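Local coordinates for putative immunoglobulin-blocking virulence protein (Mycoplasma mycoides subsp. capri, PDB 7ADK) that probably acts as a virulence factor that binds host immunoglobulins and blocks their action, at residues Glu140-Gly145 and Ile175-Val180; Ile652-Leu657 and Thr694-Glu699. All coordinates share one frame; numbering follows the deposited sequence.

The modelled chain starts at Arg128 and forms strand 130-133, then strand 138-144 beside it. Interaction 1 pairs strand 138-144 with strand 174-178, which adds the third strand at the other edge of this small sheet. It closes a loop of 29 residues, mostly without regular structure but holding the short helix 153-157. Interaction 2 comes much later, near the C-terminal end of the chain. There the turn after strand 650-652 meets the start of helix 698-709, closing a loop of 36 residues that contains strands 676-679 and 688-690. The two loops follow one another and neither nest nor cross. The centres of interactions 1 and 2 are about 56 Å apart. Interaction 1 is built on backbone bonds, interaction 2 mainly on side chains.

Interaction 1 of 2, residues Glu140-Gly145 and Ile175-Val180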
ATOM      1  N   GLU A 140     -42.094  31.828 -26.065  1.00109.44           N
ATOM      2  CA  GLU A 140     -41.142  32.718 -26.754  1.00109.44           C
ATOM      3  C   GLU A 140     -39.802  32.819 -26.001  1.00109.44           C
ATOM      4  O   GLU A 140     -39.777  32.916 -24.774  1.00109.44           O
ATOM      5  CB  GLU A 140     -41.765  34.088 -27.047  1.00109.44           C
ATOM      6  CG  GLU A 140     -42.180  34.883 -25.817  1.00109.44           C
ATOM      7  CD  GLU A 140     -42.911  36.179 -26.185  1.00109.44           C
ATOM      8  OE1 GLU A 140     -42.292  37.085 -26.783  1.00109.44           O
ATOM      9  OE2 GLU A 140     -44.111  36.304 -25.866  1.00109.44           O
ATOM     10  N   ALA A 141     -38.683  32.777 -26.725  1.00105.53           N
ATOM     11  CA  ALA A 141     -37.337  32.749 -26.154  1.00105.53           C
ATOM     12  C   ALA A 141     -36.272  33.424 -27.036  1.00105.53           C
ATOM     13  O   ALA A 141     -36.298  33.352 -28.268  1.00105.53           O
ATOM     14  CB  ALA A 141     -36.956  31.299 -25.879  1.00105.53           C
ATOM     15  N   GLU A 142     -35.293  34.045 -26.395  1.00103.64           N
ATOM     16  CA  GLU A 142     -34.087  34.554 -27.037  1.00103.64           C
ATOM     17  C   GLU A 142     -33.077  33.406 -27.200  1.00103.64           C
ATOM     18  O   GLU A 142     -32.684  32.787 -26.218  1.00103.64           O
ATOM     19  CB  GLU A 142     -33.525  35.736 -26.231  1.00103.64           C
ATOM     20  CG  GLU A 142     -34.355  37.020 -26.427  1.00103.64           C
ATOM     21  CD  GLU A 142     -35.725  37.032 -25.728  1.00103.64           C
ATOM     22  OE1 GLU A 142     -35.806  36.798 -24.505  1.00103.64           O
ATOM     23  OE2 GLU A 142     -36.743  37.299 -26.395  1.00103.64           O
ATOM     24  N   ILE A 143     -32.676  33.108 -28.439  1.00102.86           N
ATOM     25  CA  ILE A 143     -31.823  31.967 -28.816  1.00102.86           C
ATOM     26  C   ILE A 143     -30.616  32.453 -29.621  1.00102.86           C
ATOM     27  O   ILE A 143     -30.769  33.291 -30.511  1.00102.86           O
ATOM     28  CB  ILE A 143     -32.617  30.917 -29.631  1.00102.86           C
ATOM     29  CG1 ILE A 143     -33.879  30.381 -28.930  1.00102.86           C
ATOM     30  CG2 ILE A 143     -31.740  29.741 -30.086  1.00102.86           C
ATOM     31  CD1 ILE A 143     -33.648  29.604 -27.641  1.00102.86           C
ATOM     32  N   GLU A 144     -29.440  31.878 -29.372  1.00101.08           N
ATOM     33  CA  GLU A 144     -28.184  32.189 -30.072  1.00101.08           C
ATOM     34  C   GLU A 144     -27.503  30.926 -30.610  1.00101.08           C
ATOM     35  O   GLU A 144     -27.589  29.859 -30.003  1.00101.08           O
ATOM     36  CB  GLU A 144     -27.232  32.930 -29.125  1.00101.08           C
ATOM     37  CG  GLU A 144     -27.784  34.260 -28.594  1.00101.08           C
ATOM     38  CD  GLU A 144     -28.094  35.306 -29.676  1.00101.08           C
ATOM     39  OE1 GLU A 144     -29.087  36.053 -29.539  1.00101.08           O
ATOM     40  OE2 GLU A 144     -27.320  35.446 -30.648  1.00101.08           O
ATOM     41  N   GLY A 145     -26.809  31.031 -31.742  1.00 91.61           N
ATOM     42  CA  GLY A 145     -25.930  29.973 -32.245  1.00 91.61           C
ATOM     43  C   GLY A 145     -24.617  29.899 -31.457  1.00 91.61           C
ATOM     44  O   GLY A 145     -24.127  30.938 -31.003  1.00 91.61           O
ATOM     45  N   ILE A 175     -29.974  29.095 -25.013  1.00 91.95           N
ATOM     46  CA  ILE A 175     -31.140  29.889 -24.585  1.00 91.95           C
ATOM     47  C   ILE A 175     -30.664  31.025 -23.669  1.00 91.95           C
ATOM     48  O   ILE A 175     -30.198  30.763 -22.562  1.00 91.95           O
ATOM     49  CB  ILE A 175     -32.177  28.997 -23.855  1.00 91.95           C
ATOM     50  CG1 ILE A 175     -32.766  27.870 -24.733  1.00 91.95           C
ATOM     51  CG2 ILE A 175     -33.329  29.856 -23.321  1.00 91.95           C
ATOM     52  CD1 ILE A 175     -33.262  26.666 -23.926  1.00 91.95           C
ATOM     53  N   LEU A 176     -30.795  32.283 -24.094  1.00 96.05           N
ATOM     54  CA  LEU A 176     -30.417  33.431 -23.261  1.00 96.05           C
ATOM     55  C   LEU A 176     -31.510  33.836 -22.274  1.00 96.05           C
ATOM     56  O   LEU A 176     -31.217  34.240 -21.150  1.00 96.05           O
ATOM     57  CB  LEU A 176     -30.058  34.646 -24.124  1.00 96.05           C
ATOM     58  CG  LEU A 176     -28.868  34.498 -25.074  1.00 96.05           C
ATOM     59  CD1 LEU A 176     -28.501  35.901 -25.550  1.00 96.05           C
ATOM     60  CD2 LEU A 176     -27.634  33.875 -24.434  1.00 96.05           C
ATOM     61  N   SER A 177     -32.775  33.771 -22.687  1.00 98.03           N
ATOM     62  CA  SER A 177     -33.940  34.075 -21.853  1.00 98.03           C
ATOM     63  C   SER A 177     -35.218  33.430 -22.389  1.00 98.03           C
ATOM     64  O   SER A 177     -35.372  33.235 -23.589  1.00 98.03           O
ATOM     65  CB  SER A 177     -34.155  35.581 -21.768  1.00 98.03           C
ATOM     66  OG  SER A 177     -33.199  36.193 -20.948  1.00 98.03           O
ATOM     67  N   VAL A 178     -36.162  33.144 -21.497  1.00 97.75           N
ATOM     68  CA  VAL A 178     -37.472  32.547 -21.778  1.00 97.75           C
ATOM     69  C   VAL A 178     -38.564  33.391 -21.134  1.00 97.75           C
ATOM     70  O   VAL A 178     -38.481  33.707 -19.945  1.00 97.75           O
ATOM     71  CB  VAL A 178     -37.507  31.105 -21.243  1.00 97.75           C
ATOM     72  CG1 VAL A 178     -38.865  30.449 -21.418  1.00 97.75           C
ATOM     73  CG2 VAL A 178     -36.485  30.242 -21.967  1.00 97.75           C
ATOM     74  N   LYS A 179     -39.627  33.729 -21.874  1.00100.18           N
ATOM     75  CA  LYS A 179     -40.772  34.460 -21.320  1.00100.18           C
ATOM     76  C   LYS A 179     -41.654  33.513 -20.501  1.00100.18           C
ATOM     77  O   LYS A 179     -42.557  32.868 -21.020  1.00100.18           O
ATOM     78  CB  LYS A 179     -41.531  35.182 -22.442  1.00100.18           C
ATOM     79  CG  LYS A 179     -42.703  36.052 -21.960  1.00100.18           C
ATOM     80  CD  LYS A 179     -42.305  37.229 -21.070  1.00100.18           C
ATOM     81  CE  LYS A 179     -43.533  37.967 -20.585  1.00100.18           C
ATOM     82  NZ  LYS A 179     -43.212  39.129 -19.779  1.00100.18           N
ATOM     83  N   VAL A 180     -41.377  33.401 -19.209  1.00100.56           N
ATOM     84  CA  VAL A 180     -42.198  32.624 -18.279  1.00100.56           C
ATOM     85  C   VAL A 180     -43.600  33.229 -18.143  1.00100.56           C
ATOM     86  O   VAL A 180     -43.776  34.444 -18.101  1.00100.56           O
ATOM     87  CB  VAL A 180     -41.479  32.432 -16.930  1.00100.56           C
ATOM     88  CG1 VAL A 180     -41.316  33.722 -16.136  1.00100.56           C
ATOM     89  CG2 VAL A 180     -42.206  31.413 -16.058  1.00100.56           C
TER
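Glu140 to Glu144 run antiparallel to Ile175 to Val178, with short axes at 168° and three backbone hydrogen bonds between the two segments. Glu142 supplies two of them. Glu142 N donates to Ser177 O (2.9 Å), and Glu142 O accepts from Leu176 N. The third bond, Lys179 N to Glu140 O, is nearly straight.

Ala141 and Ile143 share one face of the sheet with Val178 and Ile175. Ile143 and Ile175 lie side by side and point the same way. The bend at chi2 of Ile143 (-64°) brings Ile143 CD1 to within 3.5 Å of Ile175 CG1. Ile132 of the neighbouring strand 130-133 touches both isoleucines and Ala141. On the other face, Glu142 OE1 comes to 3.4 Å from Ser177 CB. Separately, Glu144 CG packs across Leu176 CD1 at 3.5 Å, while Glu144 OE2 forms a salt bridge with Arg128. Glu140 CG lies 3.4 Å from Lys179 CB. Their charged ends do not pair, as Glu140 OE2 is 6.8 Å from Lys179 NZ.

Ile143 faces Ile175 rather than Leu176, so the register slips by one residue. This is a beta bulge in strand 174-178, an outermost strand of a three-stranded antiparallel sheet within this chain.

Interaction 2 of 2, residues Ile652-Leu657 and Thr694-Glu699; sequences ISSDEL and TLLSDE
Leu657 packs against the backbone of Leu695 to Ser697 and the side chains of Leu696 and Ser697, and this is the close part of the contact. Leu657 CD2 lies 3.6 Å from Leu695 O. Leu657 CD1 meets Leu696 CD2 at 4.0 Å, where the two leucine side chains pass each other at a slant. Leu657 CG also sits 3.5 Å from Ser697 OG. Both CG and CD2 of Leu657 border the backbone N of Ser697.

Leu696 continues the apolar patch. Leu696 CD2 reaches 3.8 Å from Ser654 OG and lies 4.3 Å from Glu656 CB. Leu704 of helix 698-709 touches both Leu696 and Glu656. Ser654, the centre of an inverse gamma turn, belongs to this tight part. Ser654 OG donates to Thr694 O at 2.8 Å, the one hydrogen bond between the segments. The donor stands above the carbonyl plane, 39° out of it.

Ser697 is the N-cap of helix 698-709. Its OG accepts a weak hydrogen bond from Gly700 N, so the hydroxyl that borders Leu657 also faces the first turn of the helix. Glu656 and Leu657 pack at the N-terminal end of this helix. Glu656 O accepts a hydrogen bond from Asn703 ND2.

The solvent side is looser. Thr694 and Leu695 are exposed. Thr694 CB still lies 4.0 Å from Ser654 CB, but the CB of Leu695 points away from Ile652 to Leu657. At the start of the helix the Glu699 side chain brings only CB near Leu657 O (4.1 Å), while Glu699 OE1 bonds Asn661 ND2.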
ATOM      1  N   ILE A 652      21.894  24.220  -9.025  1.00 68.23           N
ATOM      2  CA  ILE A 652      21.301  25.217  -9.917  1.00 68.23           C
ATOM      3  C   ILE A 652      22.269  26.386 -10.140  1.00 68.23           C
ATOM      4  O   ILE A 652      22.895  26.871  -9.203  1.00 68.23           O
ATOM      5  CB  ILE A 652      19.878  25.599  -9.437  1.00 68.23           C
ATOM      6  CG1 ILE A 652      19.156  26.510 -10.442  1.00 68.23           C
ATOM      7  CG2 ILE A 652      19.860  26.235  -8.050  1.00 68.23           C
ATOM      8  CD1 ILE A 652      17.640  26.485 -10.322  1.00 68.23           C
ATOM      9  N   SER A 653      22.388  26.837 -11.390  1.00 73.26           N
ATOM     10  CA  SER A 653      23.108  28.059 -11.758  1.00 73.26           C
ATOM     11  C   SER A 653      22.442  29.302 -11.138  1.00 73.26           C
ATOM     12  O   SER A 653      21.339  29.244 -10.597  1.00 73.26           O
ATOM     13  CB  SER A 653      23.199  28.148 -13.288  1.00 73.26           C
ATOM     14  OG  SER A 653      24.042  29.188 -13.724  1.00 73.26           O
ATOM     15  N   SER A 654      22.995  30.495 -11.318  1.00 75.58           N
ATOM     16  CA  SER A 654      22.284  31.750 -11.041  1.00 75.58           C
ATOM     17  C   SER A 654      21.344  32.151 -12.209  1.00 75.58           C
ATOM     18  O   SER A 654      21.365  33.280 -12.687  1.00 75.58           O
ATOM     19  CB  SER A 654      23.296  32.823 -10.627  1.00 75.58           C
ATOM     20  OG  SER A 654      22.699  33.775  -9.784  1.00 75.58           O
ATOM     21  N   ASP A 655      20.507  31.230 -12.696  1.00 76.75           N
ATOM     22  CA  ASP A 655      19.347  31.508 -13.570  1.00 76.75           C
ATOM     23  C   ASP A 655      18.074  31.838 -12.766  1.00 76.75           C
ATOM     24  O   ASP A 655      17.029  32.142 -13.329  1.00 76.75           O
ATOM     25  CB  ASP A 655      19.059  30.340 -14.538  1.00 76.75           C
ATOM     26  CG  ASP A 655      18.328  29.150 -13.908  1.00 76.75           C
ATOM     27  OD1 ASP A 655      18.593  28.870 -12.731  1.00 76.75           O
ATOM     28  OD2 ASP A 655      17.498  28.491 -14.578  1.00 76.75           O
ATOM     29  N   GLU A 656      18.122  31.774 -11.440  1.00 76.78           N
ATOM     30  CA  GLU A 656      16.967  31.978 -10.570  1.00 76.78           C
ATOM     31  C   GLU A 656      16.385  33.382 -10.667  1.00 76.78           C
ATOM     32  O   GLU A 656      15.220  33.567 -10.360  1.00 76.78           O
ATOM     33  CB  GLU A 656      17.329  31.642  -9.122  1.00 76.78           C
ATOM     34  CG  GLU A 656      17.744  30.179  -8.972  1.00 76.78           C
ATOM     35  CD  GLU A 656      17.680  29.703  -7.526  1.00 76.78           C
ATOM     36  OE1 GLU A 656      18.611  30.001  -6.753  1.00 76.78           O
ATOM     37  OE2 GLU A 656      16.690  29.038  -7.164  1.00 76.78           O
ATOM     38  N   LEU A 657      17.150  34.360 -11.155  1.00 78.55           N
ATOM     39  CA  LEU A 657      16.668  35.702 -11.499  1.00 78.55           C
ATOM     40  C   LEU A 657      15.595  35.666 -12.603  1.00 78.55           C
ATOM     41  O   LEU A 657      14.753  36.557 -12.693  1.00 78.55           O
ATOM     42  CB  LEU A 657      17.849  36.553 -11.993  1.00 78.55           C
ATOM     43  CG  LEU A 657      18.922  36.903 -10.951  1.00 78.55           C
ATOM     44  CD1 LEU A 657      19.924  35.786 -10.688  1.00 78.55           C
ATOM     45  CD2 LEU A 657      19.722  38.097 -11.456  1.00 78.55           C
ATOM     46  N   THR A 694      27.266  35.263 -10.164  1.00 87.28           N
ATOM     47  CA  THR A 694      26.270  36.332 -10.339  1.00 87.28           C
ATOM     48  C   THR A 694      25.322  36.467  -9.140  1.00 87.28           C
ATOM     49  O   THR A 694      24.688  35.496  -8.716  1.00 87.28           O
ATOM     50  CB  THR A 694      25.458  36.084 -11.621  1.00 87.28           C
ATOM     51  OG1 THR A 694      26.309  35.892 -12.726  1.00 87.28           O
ATOM     52  CG2 THR A 694      24.504  37.214 -11.962  1.00 87.28           C
ATOM     53  N   LEU A 695      25.150  37.696  -8.632  1.00 82.85           N
ATOM     54  CA  LEU A 695      24.262  38.016  -7.507  1.00 82.85           C
ATOM     55  C   LEU A 695      22.775  37.828  -7.861  1.00 82.85           C
ATOM     56  O   LEU A 695      22.358  38.100  -8.983  1.00 82.85           O
ATOM     57  CB  LEU A 695      24.490  39.458  -7.012  1.00 82.85           C
ATOM     58  CG  LEU A 695      25.902  39.792  -6.486  1.00 82.85           C
ATOM     59  CD1 LEU A 695      26.862  40.234  -7.593  1.00 82.85           C
ATOM     60  CD2 LEU A 695      25.822  40.933  -5.472  1.00 82.85           C
ATOM     61  N   LEU A 696      21.948  37.416  -6.897  1.00 79.82           N
ATOM     62  CA  LEU A 696      20.489  37.331  -7.063  1.00 79.82           C
ATOM     63  C   LEU A 696      19.823  38.714  -7.083  1.00 79.82           C
ATOM     64  O   LEU A 696      20.181  39.599  -6.307  1.00 79.82           O
ATOM     65  CB  LEU A 696      19.851  36.480  -5.953  1.00 79.82           C
ATOM     66  CG  LEU A 696      20.390  35.056  -5.817  1.00 79.82           C
ATOM     67  CD1 LEU A 696      19.708  34.418  -4.618  1.00 79.82           C
ATOM     68  CD2 LEU A 696      20.103  34.202  -7.042  1.00 79.82           C
ATOM     69  N   SER A 697      18.805  38.860  -7.927  1.00 83.95           N
ATOM     70  CA  SER A 697      17.867  39.988  -7.920  1.00 83.95           C
ATOM     71  C   SER A 697      16.684  39.739  -6.973  1.00 83.95           C
ATOM     72  O   SER A 697      16.584  38.681  -6.354  1.00 83.95           O
ATOM     73  CB  SER A 697      17.356  40.221  -9.343  1.00 83.95           C
ATOM     74  OG  SER A 697      16.560  39.138  -9.778  1.00 83.95           O
ATOM     75  N   ASP A 698      15.752  40.690  -6.894  1.00 88.26           N
ATOM     76  CA  ASP A 698      14.486  40.584  -6.166  1.00 88.26           C
ATOM     77  C   ASP A 698      13.665  39.340  -6.573  1.00 88.26           C
ATOM     78  O   ASP A 698      13.284  38.551  -5.714  1.00 88.26           O
ATOM     79  CB  ASP A 698      13.714  41.889  -6.386  1.00 88.26           C
ATOM     80  CG  ASP A 698      12.411  42.017  -5.595  1.00 88.26           C
ATOM     81  OD1 ASP A 698      12.271  41.411  -4.521  1.00 88.26           O
ATOM     82  OD2 ASP A 698      11.515  42.736  -6.048  1.00 88.26           O
ATOM     83  N   GLU A 699      13.454  39.061  -7.867  1.00 88.62           N
ATOM     84  CA  GLU A 699      12.805  37.806  -8.290  1.00 88.62           C
ATOM     85  C   GLU A 699      13.702  36.578  -8.116  1.00 88.62           C
ATOM     86  O   GLU A 699      13.198  35.479  -7.908  1.00 88.62           O
ATOM     87  CB  GLU A 699      12.268  37.907  -9.719  1.00 88.62           C
ATOM     88  CG  GLU A 699      11.087  38.878  -9.840  1.00 88.62           C
ATOM     89  CD  GLU A 699       9.955  38.610  -8.838  1.00 88.62           C
ATOM     90  OE1 GLU A 699       9.504  37.451  -8.711  1.00 88.62           O
ATOM     91  OE2 GLU A 699       9.484  39.560  -8.189  1.00 88.62           O
TER